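Local coordinates for protein putative metalloprotease II (Bacteroides fragilis, PDB 4ON1) that probably acts as a zinc-dependent endopeptidase of the fragilysin type, carrying a fragilysin-like N-terminal domain on the same chain, at residues K112-E117 against S215-I220; N120-H125 against I156-T161; T221-A226 against S322-S327; A226-L231 against V242-K247. One frame throughout, in Å; residues are numbered along the deposited sequence.

Contact 1: K112-E117 against S215-I220; sequences KERMAE and SLEHDI
Arg114 and Glu217 extend to meet each other across the contact and close a bidentate, side-on salt bridge. The guanidinium presents its NE/NH2 side: NE donates to Glu217 OE2 at 3.0 Å and NH2 to Glu217 OE1, also at 3.0 Å. The second bond is almost straight, with an N-H...O angle of 175°. Both carboxylate oxygens are approached on their syn side, and the two flat groups are nearly coplanar, their planes 26° apart. Two bends bring them together. Arg114 holds CG opposite its backbone N (chi1 -171°) and then kinks at chi2, while Glu217 is bent at its own chi2, outside the usual staggered range. The bridge spans two helices, 112-126 of the fragilysin N-terminal domain and the first turn of 217-230, whose N-cap position is held by Leu216; Tyr109, on strand 102-109, touches both Arg114 and Glu217. One turn further along its own helix, Glu117 completes a three-residue network by accepting from Arg114 NH1 through OE2 at 2.8 Å, using the anti lone pair. Each of the three guanidinium nitrogens therefore has a carboxylate partner close to the guanidinium plane, which fixes the rotation of the group. The apolar share is small: Leu216 sets CD2 obliquely against Arg114 NH2, 3.9 Å away, and its side chain also packs on Ile118 and Tyr121 of helix 112-126.

Contact 2: N120-H125 against I156-T161; sequences NYYQNH and IRIDIT
The hydroxyl of Tyr122 is gripped by two groups outside these segments, His218 NE2 and Ser326 OG, while its ring lies across Ile158 and also touches Ile156. Ile158 supplies the main contact: CD1 sits over one face of the ring, 3.8 Å from the ring centroid and 22° off the normal, which meets the description of a CH-pi interaction. The methyl is displaced toward the rim, and its nearest ring atom is Tyr122 CD2 at 3.5 Å. Chi1 and chi2 of Ile158 (-51° and -69°) place CD1 over the ring, and the two side chains lie roughly perpendicular. Ile156, two residues earlier on the same side of the strand, adds a looser touch from CG2 to Tyr122 CD1 at 4.4 Å, oblique to the ring. The opposite face is covered from within the helix by Tyr121, with CD2 over the ring centre 3.7 Å above the plane, so the ring is held between isoleucine and tyrosine. This is a helix packed on a sheet: helix 112-126 lies against strand 153-159 in the N-terminal domain, and Val138 of the adjoining strand 138-142 touches both Tyr122 and Ile158. The chemistry is divided along one side chain: dispersion and CH-pi forces seat the buried ring, and its polar end is satisfied by hydrogen bonds beyond the strand.

Contact 3: T221-A226 against S322-S327; sequences TSQIQA and STTSSS
Gln223 points its side chain from helix 217-230 at the backbone of 323-325, so the contact sets one amide against a run of carbonyl oxygens. The second segment leaves strand 319-323 and turns through two successive ST turns, in which Thr323 OG1 accepts from Ser325 N and Ser325 OG accepts from Ser327 N at 3.2 Å. It lies in the metallopeptidase part of the chain, ahead of helix 331-340 with its zinc-binding histidines His334 and His338. Gln223 leaves its backbone with CG opposite the carbonyl carbon and bends at chi2 (-84°), which brings the CG methylene alongside Thr324, 4.3 Å from its CB, and carries the amide past that residue. NE2 is the leading atom. It makes a weak hydrogen bond to Thr324 O at 3.4 Å, with an N-H...O angle of 151°, and passes Ser325 O at 3.6 Å without bonding. Its stronger partner is His328 O, while OE1 accepts from Leu332 N; the amide thus uses both ends and ties helix 217-230 to the chain entering helix 331-340. The Gln223 side chain is about 8 Å from that of His334, near the metal site without touching it. Thr324 directs its own hydroxyl elsewhere, to Ser215 OG, and meets the glutamine through its backbone and CB. A water beside the weak bond lies 3.2 Å from Gln223 NE2, which can donate to it, and 2.7 Å from Thr324 O, to which it may donate in competition with other acceptors.

Contact 4: A226-L231 against V242-K247; sequences AVTTSL and VKYTIK
Tyr244 OH donates to Thr228 OG1 at 2.9 Å, and the same phenol oxygen lies 3.4 Å from Val227 CG1, so two neighbouring helix residues receive the end of the ring. They do so differently. Val227 brings CG1 to the ring edge, close to its plane and 3.9 Å from Tyr244 CE1; the valine and the tyrosine run antiparallel, side by side. Thr228 places OG1 obliquely, on the CE2 side of the hydroxyl. Its chi1 of -61° keeps OG1 beside the backbone N, where it also donates to Ile224 O one turn back, a bond that fixes the acceptor for the tyrosine. In the next layer, Val242 CG1 covers one face of the Tyr244 ring, 3.3 Å above the plane and toward the rim, and Ile224 packs against the ring from the preceding helix turn. Strand 240-248, which carries the tyrosine, runs parallel to both 201-209 and 52-68, and the last turns of helix 217-230 pack against it. Behind Val227 stand Leu332, Ala333 and Ile336 of helix 331-340, which also bears the zinc ligands His334 and His338; the Val227 side chain is about 13 Å from the zinc ion. The threonine hydroxyl thus donates a hydrogen bond to the helix carbonyl and accepts one from the phenol, so both hydroxyls have partners within a buried, largely apolar interface.

In the fold
Contacts 1, 3 and 4 follow helix 217-230 from its first turn to its last, and contacts 1 and 2 share helix 112-126. Measured from the centre of each contact to the centre of the chain, contact 1 lies about 15 Å out, is partly buried and depends on charge. Contact 2 lies as far out, about 16 Å, yet is buried and chiefly apolar. Contact 3, at about 3 Å, joins an amide to backbone carbonyls and a water, whereas contact 4, at about 7 Å, combines one hydroxyl pair with aliphatic packing. Neighbouring contacts are linked in turn: Asp219 OD1 is hydrogen-bonded to Ser326 OG between contacts 1 and 3, and Ile224 packs on Ile246 between contacts 3 and 4.

Contact 1: K112-E117 against S215-I220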
loop_
_atom_site.group_PDB
_atom_site.type_symbol
_atom_site.label_atom_id
_atom_site.label_comp_id
_atom_site.label_asym_id
_atom_site.label_seq_id
_atom_site.Cartn_x
_atom_site.Cartn_y
_atom_site.Cartn_z
ATOM N N LYS A 112 -4.757 -0.342 -22.841
ATOM C CA LYS A 112 -5.840 0.632 -22.956
ATOM C C LYS A 112 -7.172 0.119 -22.407
ATOM O O LYS A 112 -7.895 0.862 -21.742
ATOM C CB LYS A 112 -6.037 1.055 -24.416
ATOM C CG LYS A 112 -7.298 1.890 -24.620
ATOM C CD LYS A 112 -7.453 2.459 -26.023
ATOM C CE LYS A 112 -8.627 3.439 -26.073
ATOM N NZ LYS A 112 -8.644 4.277 -27.305
ATOM N N GLU A 113 -7.492 -1.148 -22.672
ATOM C CA GLU A 113 -8.731 -1.722 -22.151
ATOM C C GLU A 113 -8.709 -1.722 -20.631
ATOM O O GLU A 113 -9.687 -1.328 -19.994
ATOM C CB GLU A 113 -8.971 -3.146 -22.662
ATOM C CG GLU A 113 -9.048 -3.294 -24.170
ATOM C CD GLU A 113 -9.424 -4.706 -24.583
ATOM O OE1 GLU A 113 -10.256 -5.328 -23.883
ATOM O OE2 GLU A 113 -8.897 -5.192 -25.607
ATOM N N ARG A 114 -7.609 -2.185 -20.048
ATOM C CA ARG A 114 -7.510 -2.203 -18.591
ATOM C C ARG A 114 -7.629 -0.779 -18.061
ATOM O O ARG A 114 -8.323 -0.540 -17.073
ATOM C CB ARG A 114 -6.202 -2.847 -18.120
ATOM C CG ARG A 114 -6.142 -3.104 -16.598
ATOM C CD ARG A 114 -7.296 -3.981 -16.106
ATOM N NE ARG A 114 -7.312 -4.135 -14.648
ATOM C CZ ARG A 114 -8.427 -4.260 -13.927
ATOM N NH1 ARG A 114 -9.603 -4.254 -14.530
ATOM N NH2 ARG A 114 -8.368 -4.393 -12.609
ATOM N N MET A 115 -6.968 0.171 -18.720
ATOM C CA MET A 115 -7.078 1.568 -18.295
ATOM C C MET A 115 -8.536 2.031 -18.271
ATOM O O MET A 115 -8.966 2.713 -17.339
ATOM C CB MET A 115 -6.258 2.492 -19.200
ATOM C CG MET A 115 -6.342 3.971 -18.814
ATOM S SD MET A 115 -5.156 4.500 -17.550
ATOM C CE MET A 115 -6.048 4.154 -16.035
ATOM N N ALA A 116 -9.297 1.629 -19.285
ATOM C CA ALA A 116 -10.705 2.005 -19.370
ATOM C C ALA A 116 -11.488 1.385 -18.219
ATOM O O ALA A 116 -12.349 2.035 -17.621
ATOM C CB ALA A 116 -11.303 1.578 -20.723
ATOM N N GLU A 117 -11.183 0.130 -17.903
ATOM C CA GLU A 117 -11.835 -0.540 -16.782
ATOM C C GLU A 117 -11.508 0.156 -15.461
ATOM O O GLU A 117 -12.380 0.328 -14.607
ATOM C CB GLU A 117 -11.430 -2.013 -16.730
ATOM C CG GLU A 117 -11.984 -2.834 -17.892
ATOM C CD GLU A 117 -11.325 -4.194 -18.029
ATOM O OE1 GLU A 117 -11.599 -4.876 -19.040
ATOM O OE2 GLU A 117 -10.542 -4.584 -17.134
ATOM N N SER A 215 -9.659 -6.106 -5.692
ATOM C CA SER A 215 -8.449 -5.320 -5.423
ATOM C C SER A 215 -7.766 -4.935 -6.731
ATOM O O SER A 215 -7.468 -5.803 -7.551
ATOM C CB SER A 215 -7.475 -6.100 -4.541
ATOM O OG SER A 215 -7.886 -6.071 -3.188
ATOM N N LEU A 216 -7.521 -3.639 -6.925
ATOM C CA LEU A 216 -6.880 -3.164 -8.144
ATOM C C LEU A 216 -5.361 -3.266 -8.035
ATOM O O LEU A 216 -4.797 -3.002 -6.978
ATOM C CB LEU A 216 -7.293 -1.721 -8.434
ATOM C CG LEU A 216 -8.796 -1.440 -8.476
ATOM C CD1 LEU A 216 -9.065 0.033 -8.823
ATOM C CD2 LEU A 216 -9.509 -2.381 -9.451
ATOM N N GLU A 217 -4.708 -3.635 -9.137
ATOM C CA GLU A 217 -3.261 -3.854 -9.145
ATOM C C GLU A 217 -2.470 -2.695 -8.534
ATOM O O GLU A 217 -1.644 -2.909 -7.644
ATOM C CB GLU A 217 -2.782 -4.109 -10.582
ATOM C CG GLU A 217 -3.482 -5.268 -11.281
ATOM C CD GLU A 217 -4.707 -4.826 -12.055
ATOM O OE1 GLU A 217 -5.676 -4.391 -11.400
ATOM O OE2 GLU A 217 -4.705 -4.892 -13.307
ATOM N N HIS A 218 -2.735 -1.472 -8.987
ATOM C CA HIS A 218 -1.996 -0.310 -8.499
ATOM C C HIS A 218 -2.344 0.038 -7.051
ATOM O O HIS A 218 -1.532 0.622 -6.342
ATOM C CB HIS A 218 -2.260 0.907 -9.386
ATOM C CG HIS A 218 -3.634 1.466 -9.231
ATOM N ND1 HIS A 218 -4.729 0.938 -9.881
ATOM C CD2 HIS A 218 -4.100 2.484 -8.470
ATOM C CE1 HIS A 218 -5.807 1.621 -9.544
ATOM N NE2 HIS A 218 -5.455 2.564 -8.685
ATOM N N ASP A 219 -3.560 -0.286 -6.618
ATOM C CA ASP A 219 -3.926 -0.076 -5.217
ATOM C C ASP A 219 -3.080 -0.946 -4.285
ATOM O O ASP A 219 -2.627 -0.487 -3.238
ATOM C CB ASP A 219 -5.410 -0.376 -4.979
ATOM C CG ASP A 219 -6.311 0.781 -5.375
ATOM O OD1 ASP A 219 -5.850 1.944 -5.326
ATOM O OD2 ASP A 219 -7.486 0.528 -5.718
ATOM N N ILE A 220 -2.871 -2.199 -4.671
ATOM C CA ILE A 220 -2.085 -3.115 -3.850
ATOM C C ILE A 220 -0.674 -2.578 -3.641
ATOM O O ILE A 220 -0.163 -2.560 -2.518
ATOM C CB ILE A 220 -2.034 -4.517 -4.481
ATOM C CG1 ILE A 220 -3.451 -5.095 -4.559
ATOM C CG2 ILE A 220 -1.141 -5.446 -3.669
ATOM C CD1 ILE A 220 -3.547 -6.404 -5.328
#

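Contact 2: N120-H125 against I156-T161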
loop_
_atom_site.group_PDB
_atom_site.type_symbol
_atom_site.label_atom_id
_atom_site.label_comp_id
_atom_site.label_asym_id
_atom_site.label_seq_id
_atom_site.Cartn_x
_atom_site.Cartn_y
_atom_site.Cartn_z
ATOM N N ASN A 120 -13.456 3.414 -15.216
ATOM C CA ASN A 120 -14.859 3.140 -14.911
ATOM C C ASN A 120 -15.058 2.868 -13.424
ATOM O O ASN A 120 -16.050 3.295 -12.831
ATOM C CB ASN A 120 -15.383 1.945 -15.716
ATOM C CG ASN A 120 -15.404 2.196 -17.215
ATOM O OD1 ASN A 120 -15.497 3.336 -17.671
ATOM N ND2 ASN A 120 -15.333 1.115 -17.990
ATOM N N TYR A 121 -14.119 2.135 -12.832
ATOM C CA TYR A 121 -14.168 1.880 -11.403
ATOM C C TYR A 121 -14.253 3.203 -10.640
ATOM O O TYR A 121 -15.130 3.385 -9.796
ATOM C CB TYR A 121 -12.949 1.067 -10.943
ATOM C CG TYR A 121 -12.780 1.055 -9.432
ATOM C CD1 TYR A 121 -13.346 0.047 -8.659
ATOM C CD2 TYR A 121 -12.079 2.066 -8.778
ATOM C CE1 TYR A 121 -13.210 0.038 -7.283
ATOM C CE2 TYR A 121 -11.941 2.065 -7.404
ATOM C CZ TYR A 121 -12.507 1.050 -6.663
ATOM O OH TYR A 121 -12.361 1.051 -5.297
ATOM N N TYR A 122 -13.340 4.119 -10.935
ATOM C CA TYR A 122 -13.283 5.379 -10.202
ATOM C C TYR A 122 -14.472 6.285 -10.508
ATOM O O TYR A 122 -14.912 7.052 -9.653
ATOM C CB TYR A 122 -11.981 6.112 -10.501
ATOM C CG TYR A 122 -10.817 5.539 -9.736
ATOM C CD1 TYR A 122 -9.828 4.816 -10.381
ATOM C CD2 TYR A 122 -10.732 5.690 -8.363
ATOM C CE1 TYR A 122 -8.764 4.274 -9.679
ATOM C CE2 TYR A 122 -9.671 5.155 -7.649
ATOM C CZ TYR A 122 -8.692 4.446 -8.315
ATOM O OH TYR A 122 -7.637 3.910 -7.612
ATOM N N GLN A 123 -14.993 6.194 -11.727
ATOM C CA GLN A 123 -16.187 6.948 -12.088
ATOM C C GLN A 123 -17.399 6.435 -11.310
ATOM O O GLN A 123 -18.213 7.216 -10.825
ATOM C CB GLN A 123 -16.447 6.871 -13.595
ATOM C CG GLN A 123 -15.565 7.788 -14.432
ATOM C CD GLN A 123 -15.594 7.450 -15.913
ATOM O OE1 GLN A 123 -16.173 6.443 -16.324
ATOM N NE2 GLN A 123 -14.980 8.303 -16.725
ATOM N N ASN A 124 -17.510 5.118 -11.182
ATOM C CA ASN A 124 -18.647 4.533 -10.487
ATOM C C ASN A 124 -18.587 4.696 -8.969
ATOM O O ASN A 124 -19.620 4.702 -8.303
ATOM C CB ASN A 124 -18.730 3.037 -10.802
ATOM C CG ASN A 124 -19.016 2.759 -12.258
ATOM O OD1 ASN A 124 -19.408 3.650 -13.008
ATOM N ND2 ASN A 124 -18.793 1.517 -12.675
ATOM N N HIS A 125 -17.384 4.863 -8.426
ATOM C CA HIS A 125 -17.228 4.912 -6.977
ATOM C C HIS A 125 -17.047 6.316 -6.396
ATOM O O HIS A 125 -17.190 6.500 -5.191
ATOM C CB HIS A 125 -16.045 4.032 -6.556
ATOM C CG HIS A 125 -16.309 2.565 -6.693
ATOM N ND1 HIS A 125 -16.458 1.946 -7.917
ATOM C CD2 HIS A 125 -16.467 1.594 -5.762
ATOM C CE1 HIS A 125 -16.686 0.659 -7.735
ATOM N NE2 HIS A 125 -16.698 0.419 -6.436
ATOM N N ILE A 156 -5.353 8.721 -15.158
ATOM C CA ILE A 156 -6.370 9.032 -14.170
ATOM C C ILE A 156 -5.708 9.804 -13.037
ATOM O O ILE A 156 -4.642 9.422 -12.566
ATOM C CB ILE A 156 -7.029 7.764 -13.593
ATOM C CG1 ILE A 156 -7.687 6.946 -14.696
ATOM C CG2 ILE A 156 -8.067 8.135 -12.575
ATOM C CD1 ILE A 156 -8.648 7.737 -15.514
ATOM N N ARG A 157 -6.341 10.893 -12.615
ATOM C CA ARG A 157 -5.854 11.714 -11.511
ATOM C C ARG A 157 -6.871 11.677 -10.373
ATOM O O ARG A 157 -7.994 12.149 -10.525
ATOM C CB ARG A 157 -5.626 13.149 -11.991
ATOM C CG ARG A 157 -5.098 14.119 -10.953
ATOM C CD ARG A 157 -5.273 15.530 -11.472
ATOM N NE ARG A 157 -4.509 16.514 -10.716
ATOM C CZ ARG A 157 -4.940 17.100 -9.605
ATOM N NH1 ARG A 157 -6.128 16.785 -9.103
ATOM N NH2 ARG A 157 -4.176 17.999 -8.996
ATOM N N ILE A 158 -6.474 11.106 -9.243
ATOM C CA ILE A 158 -7.371 10.939 -8.105
ATOM C C ILE A 158 -6.917 11.798 -6.931
ATOM O O ILE A 158 -5.761 11.724 -6.519
ATOM C CB ILE A 158 -7.431 9.478 -7.632
ATOM C CG1 ILE A 158 -7.712 8.542 -8.802
ATOM C CG2 ILE A 158 -8.498 9.321 -6.554
ATOM C CD1 ILE A 158 -9.119 8.697 -9.340
ATOM N N ASP A 159 -7.824 12.597 -6.381
ATOM C CA ASP A 159 -7.507 13.339 -5.170
ATOM C C ASP A 159 -7.786 12.458 -3.954
ATOM O O ASP A 159 -8.934 12.302 -3.545
ATOM C CB ASP A 159 -8.317 14.636 -5.103
ATOM C CG ASP A 159 -7.766 15.620 -4.087
ATOM O OD1 ASP A 159 -7.792 16.837 -4.373
ATOM O OD2 ASP A 159 -7.315 15.186 -3.005
ATOM N N ILE A 160 -6.731 11.882 -3.386
ATOM C CA ILE A 160 -6.873 10.976 -2.247
ATOM C C ILE A 160 -7.434 11.701 -1.027
ATOM O O ILE A 160 -8.315 11.195 -0.330
ATOM C CB ILE A 160 -5.515 10.344 -1.862
ATOM C CG1 ILE A 160 -4.868 9.652 -3.069
ATOM C CG2 ILE A 160 -5.665 9.380 -0.674
ATOM C CD1 ILE A 160 -5.700 8.531 -3.655
ATOM N N THR A 161 -6.914 12.894 -0.776
ATOM C CA THR A 161 -7.351 13.692 0.356
ATOM C C THR A 161 -8.855 13.947 0.307
ATOM O O THR A 161 -9.547 13.811 1.314
ATOM C CB THR A 161 -6.585 15.014 0.411
ATOM O OG1 THR A 161 -5.188 14.733 0.573
ATOM C CG2 THR A 161 -7.077 15.877 1.568
#

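Contact 3: T221-A226 against S322-S327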
loop_
_atom_site.group_PDB
_atom_site.type_symbol
_atom_site.label_atom_id
_atom_site.label_comp_id
_atom_site.label_asym_id
_atom_site.label_seq_id
_atom_site.Cartn_x
_atom_site.Cartn_y
_atom_site.Cartn_z
ATOM N N THR A 221 -0.039 -2.135 -4.723
ATOM C CA THR A 221 1.331 -1.648 -4.604
ATOM C C THR A 221 1.367 -0.246 -3.987
ATOM O O THR A 221 2.361 0.129 -3.377
ATOM C CB THR A 221 2.058 -1.674 -5.952
ATOM O OG1 THR A 221 1.259 -1.031 -6.951
ATOM C CG2 THR A 221 2.311 -3.143 -6.369
ATOM N N SER A 222 0.284 0.519 -4.115
ATOM C CA SER A 222 0.185 1.774 -3.361
ATOM C C SER A 222 0.101 1.499 -1.856
ATOM O O SER A 222 0.718 2.208 -1.063
ATOM C CB SER A 222 -1.027 2.604 -3.796
ATOM O OG SER A 222 -0.879 3.072 -5.124
ATOM N N GLN A 223 -0.649 0.468 -1.464
ATOM C CA GLN A 223 -0.693 0.063 -0.057
ATOM C C GLN A 223 0.684 -0.394 0.427
ATOM O O GLN A 223 1.088 -0.104 1.556
ATOM C CB GLN A 223 -1.701 -1.064 0.159
ATOM C CG GLN A 223 -3.163 -0.696 -0.106
ATOM C CD GLN A 223 -3.819 -0.036 1.091
ATOM O OE1 GLN A 223 -3.362 -0.192 2.222
ATOM N NE2 GLN A 223 -4.915 0.677 0.852
ATOM N N ILE A 224 1.389 -1.114 -0.442
ATOM C CA ILE A 224 2.722 -1.630 -0.143
ATOM C C ILE A 224 3.721 -0.502 0.070
ATOM O O ILE A 224 4.592 -0.576 0.940
ATOM C CB ILE A 224 3.237 -2.535 -1.279
ATOM C CG1 ILE A 224 2.550 -3.900 -1.239
ATOM C CG2 ILE A 224 4.734 -2.708 -1.201
ATOM C CD1 ILE A 224 2.821 -4.727 -2.496
ATOM N N GLN A 225 3.597 0.535 -0.748
ATOM C CA GLN A 225 4.452 1.702 -0.638
ATOM C C GLN A 225 4.342 2.314 0.762
ATOM O O GLN A 225 5.346 2.667 1.380
ATOM C CB GLN A 225 4.072 2.719 -1.711
ATOM C CG GLN A 225 4.839 4.010 -1.662
ATOM C CD GLN A 225 5.897 4.070 -2.731
ATOM O OE1 GLN A 225 5.608 4.326 -3.909
ATOM N NE2 GLN A 225 7.137 3.822 -2.333
ATOM N N ALA A 226 3.114 2.419 1.260
ATOM C CA ALA A 226 2.880 2.924 2.610
ATOM C C ALA A 226 3.485 2.008 3.680
ATOM O O ALA A 226 4.080 2.494 4.646
ATOM C CB ALA A 226 1.398 3.115 2.850
ATOM N N SER A 322 -7.264 -7.114 4.781
ATOM C CA SER A 322 -7.148 -5.677 4.573
ATOM C C SER A 322 -7.835 -5.224 3.305
ATOM O O SER A 322 -7.746 -5.887 2.274
ATOM C CB SER A 322 -5.674 -5.264 4.523
ATOM O OG SER A 322 -5.570 -3.859 4.339
ATOM N N THR A 323 -8.501 -4.077 3.382
ATOM C CA THR A 323 -8.988 -3.411 2.183
ATOM C C THR A 323 -7.795 -2.859 1.402
ATOM O O THR A 323 -6.716 -2.654 1.967
ATOM C CB THR A 323 -9.958 -2.268 2.523
ATOM O OG1 THR A 323 -10.598 -1.792 1.326
ATOM C CG2 THR A 323 -9.215 -1.132 3.217
ATOM N N THR A 324 -7.965 -2.650 0.102
ATOM C CA THR A 324 -6.925 -1.982 -0.683
ATOM C C THR A 324 -7.436 -0.663 -1.244
ATOM O O THR A 324 -6.726 0.014 -1.988
ATOM C CB THR A 324 -6.429 -2.842 -1.853
ATOM O OG1 THR A 324 -7.550 -3.245 -2.655
ATOM C CG2 THR A 324 -5.713 -4.065 -1.331
ATOM N N SER A 325 -8.673 -0.316 -0.897
ATOM C CA SER A 325 -9.325 0.880 -1.426
ATOM C C SER A 325 -8.487 2.145 -1.226
ATOM O O SER A 325 -7.903 2.357 -0.161
ATOM C CB SER A 325 -10.700 1.066 -0.769
ATOM O OG SER A 325 -11.235 2.334 -1.096
ATOM N N SER A 326 -8.442 2.975 -2.267
ATOM C CA SER A 326 -7.780 4.280 -2.237
ATOM C C SER A 326 -8.289 5.185 -1.118
ATOM O O SER A 326 -7.574 6.069 -0.655
ATOM C CB SER A 326 -7.979 4.997 -3.580
ATOM O OG SER A 326 -7.537 4.198 -4.664
ATOM N N SER A 327 -9.537 4.971 -0.712
ATOM C CA SER A 327 -10.144 5.707 0.393
ATOM C C SER A 327 -9.508 5.343 1.720
ATOM O O SER A 327 -9.666 6.063 2.701
ATOM C CB SER A 327 -11.647 5.446 0.455
ATOM O OG SER A 327 -12.261 5.797 -0.770
HETATM O O HOH W 1 -4.682 1.742 -2.208
#

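Contact 4: A226-L231 against V242-K247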
loop_
_atom_site.group_PDB
_atom_site.type_symbol
_atom_site.label_atom_id
_atom_site.label_comp_id
_atom_site.label_asym_id
_atom_site.label_seq_id
_atom_site.Cartn_x
_atom_site.Cartn_y
_atom_site.Cartn_z
ATOM N N ALA A 226 3.114 2.419 1.260
ATOM C CA ALA A 226 2.880 2.924 2.610
ATOM C C ALA A 226 3.485 2.008 3.680
ATOM O O ALA A 226 4.080 2.494 4.646
ATOM C CB ALA A 226 1.398 3.115 2.850
ATOM N N VAL A 227 3.356 0.691 3.504
ATOM C CA VAL A 227 3.999 -0.237 4.428
ATOM C C VAL A 227 5.491 0.033 4.454
ATOM O O VAL A 227 6.097 0.141 5.522
ATOM C CB VAL A 227 3.796 -1.708 4.038
ATOM C CG1 VAL A 227 4.486 -2.615 5.057
ATOM C CG2 VAL A 227 2.312 -2.045 3.938
ATOM N N THR A 228 6.059 0.171 3.259
ATOM C CA THR A 228 7.493 0.378 3.092
ATOM C C THR A 228 7.947 1.666 3.770
ATOM O O THR A 228 9.001 1.709 4.406
ATOM C CB THR A 228 7.869 0.387 1.599
ATOM O OG1 THR A 228 7.520 -0.884 1.020
ATOM C CG2 THR A 228 9.354 0.624 1.415
ATOM N N THR A 229 7.141 2.711 3.647
ATOM C CA THR A 229 7.434 3.966 4.331
ATOM C C THR A 229 7.386 3.787 5.848
ATOM O O THR A 229 8.277 4.233 6.562
ATOM C CB THR A 229 6.449 5.060 3.910
ATOM O OG1 THR A 229 6.608 5.319 2.510
ATOM C CG2 THR A 229 6.695 6.347 4.706
ATOM N N SER A 230 6.367 3.087 6.334
ATOM C CA SER A 230 6.204 2.915 7.771
ATOM C C SER A 230 7.336 2.109 8.383
ATOM O O SER A 230 7.645 2.273 9.565
ATOM C CB SER A 230 4.863 2.246 8.083
ATOM O OG SER A 230 4.874 0.864 7.746
ATOM N N LEU A 231 7.966 1.255 7.576
ATOM C CA LEU A 231 9.015 0.366 8.077
ATOM C C LEU A 231 10.416 0.813 7.685
ATOM O O LEU A 231 11.389 0.077 7.898
ATOM C CB LEU A 231 8.782 -1.065 7.587
ATOM C CG LEU A 231 7.446 -1.681 8.007
ATOM C CD1 LEU A 231 7.389 -3.161 7.635
ATOM C CD2 LEU A 231 7.248 -1.497 9.506
ATOM N N VAL A 242 12.593 -6.208 3.104
ATOM C CA VAL A 242 11.202 -6.602 3.006
ATOM C C VAL A 242 10.898 -7.099 1.605
ATOM O O VAL A 242 11.351 -6.535 0.611
ATOM C CB VAL A 242 10.255 -5.447 3.368
ATOM C CG1 VAL A 242 8.827 -5.921 3.313
ATOM C CG2 VAL A 242 10.561 -4.938 4.772
ATOM N N LYS A 243 10.167 -8.202 1.541
ATOM C CA LYS A 243 9.724 -8.756 0.278
ATOM C C LYS A 243 8.207 -8.839 0.310
ATOM O O LYS A 243 7.628 -9.291 1.297
ATOM C CB LYS A 243 10.366 -10.126 0.039
ATOM C CG LYS A 243 9.992 -10.787 -1.279
ATOM C CD LYS A 243 10.668 -12.152 -1.396
ATOM C CE LYS A 243 10.352 -12.820 -2.727
ATOM N NZ LYS A 243 11.184 -14.040 -2.961
ATOM N N TYR A 244 7.565 -8.374 -0.756
ATOM C CA TYR A 244 6.113 -8.477 -0.877
ATOM C C TYR A 244 5.761 -9.397 -2.035
ATOM O O TYR A 244 6.087 -9.107 -3.181
ATOM C CB TYR A 244 5.473 -7.107 -1.100
ATOM C CG TYR A 244 5.842 -6.052 -0.080
ATOM C CD1 TYR A 244 5.072 -5.863 1.057
ATOM C CD2 TYR A 244 6.952 -5.237 -0.263
ATOM C CE1 TYR A 244 5.403 -4.889 1.998
ATOM C CE2 TYR A 244 7.286 -4.260 0.664
ATOM C CZ TYR A 244 6.504 -4.090 1.791
ATOM O OH TYR A 244 6.833 -3.117 2.714
ATOM N N THR A 245 5.112 -10.515 -1.734
ATOM C CA THR A 245 4.744 -11.476 -2.766
ATOM C C THR A 245 3.240 -11.449 -2.978
ATOM O O THR A 245 2.470 -11.792 -2.087
ATOM C CB THR A 245 5.215 -12.894 -2.404
ATOM O OG1 THR A 245 6.644 -12.892 -2.344
ATOM C CG2 THR A 245 4.758 -13.906 -3.454
ATOM N N ILE A 246 2.828 -10.984 -4.149
ATOM C CA ILE A 246 1.413 -10.837 -4.458
ATOM C C ILE A 246 0.908 -12.020 -5.268
ATOM O O ILE A 246 1.400 -12.278 -6.367
ATOM C CB ILE A 246 1.143 -9.530 -5.248
ATOM C CG1 ILE A 246 1.633 -8.309 -4.464
ATOM C CG2 ILE A 246 -0.347 -9.392 -5.581
ATOM C CD1 ILE A 246 1.850 -7.070 -5.350
ATOM N N LYS A 247 -0.084 -12.726 -4.734
ATOM C CA LYS A 247 -0.614 -13.922 -5.398
ATOM C C LYS A 247 -2.122 -13.888 -5.544
ATOM O O LYS A 247 -2.822 -13.382 -4.668
ATOM C CB LYS A 247 -0.231 -15.187 -4.623
ATOM C CG LYS A 247 1.247 -15.363 -4.371
ATOM C CD LYS A 247 1.506 -16.628 -3.552
ATOM C CE LYS A 247 1.157 -17.883 -4.337
ATOM N NZ LYS A 247 1.920 -17.977 -5.616
#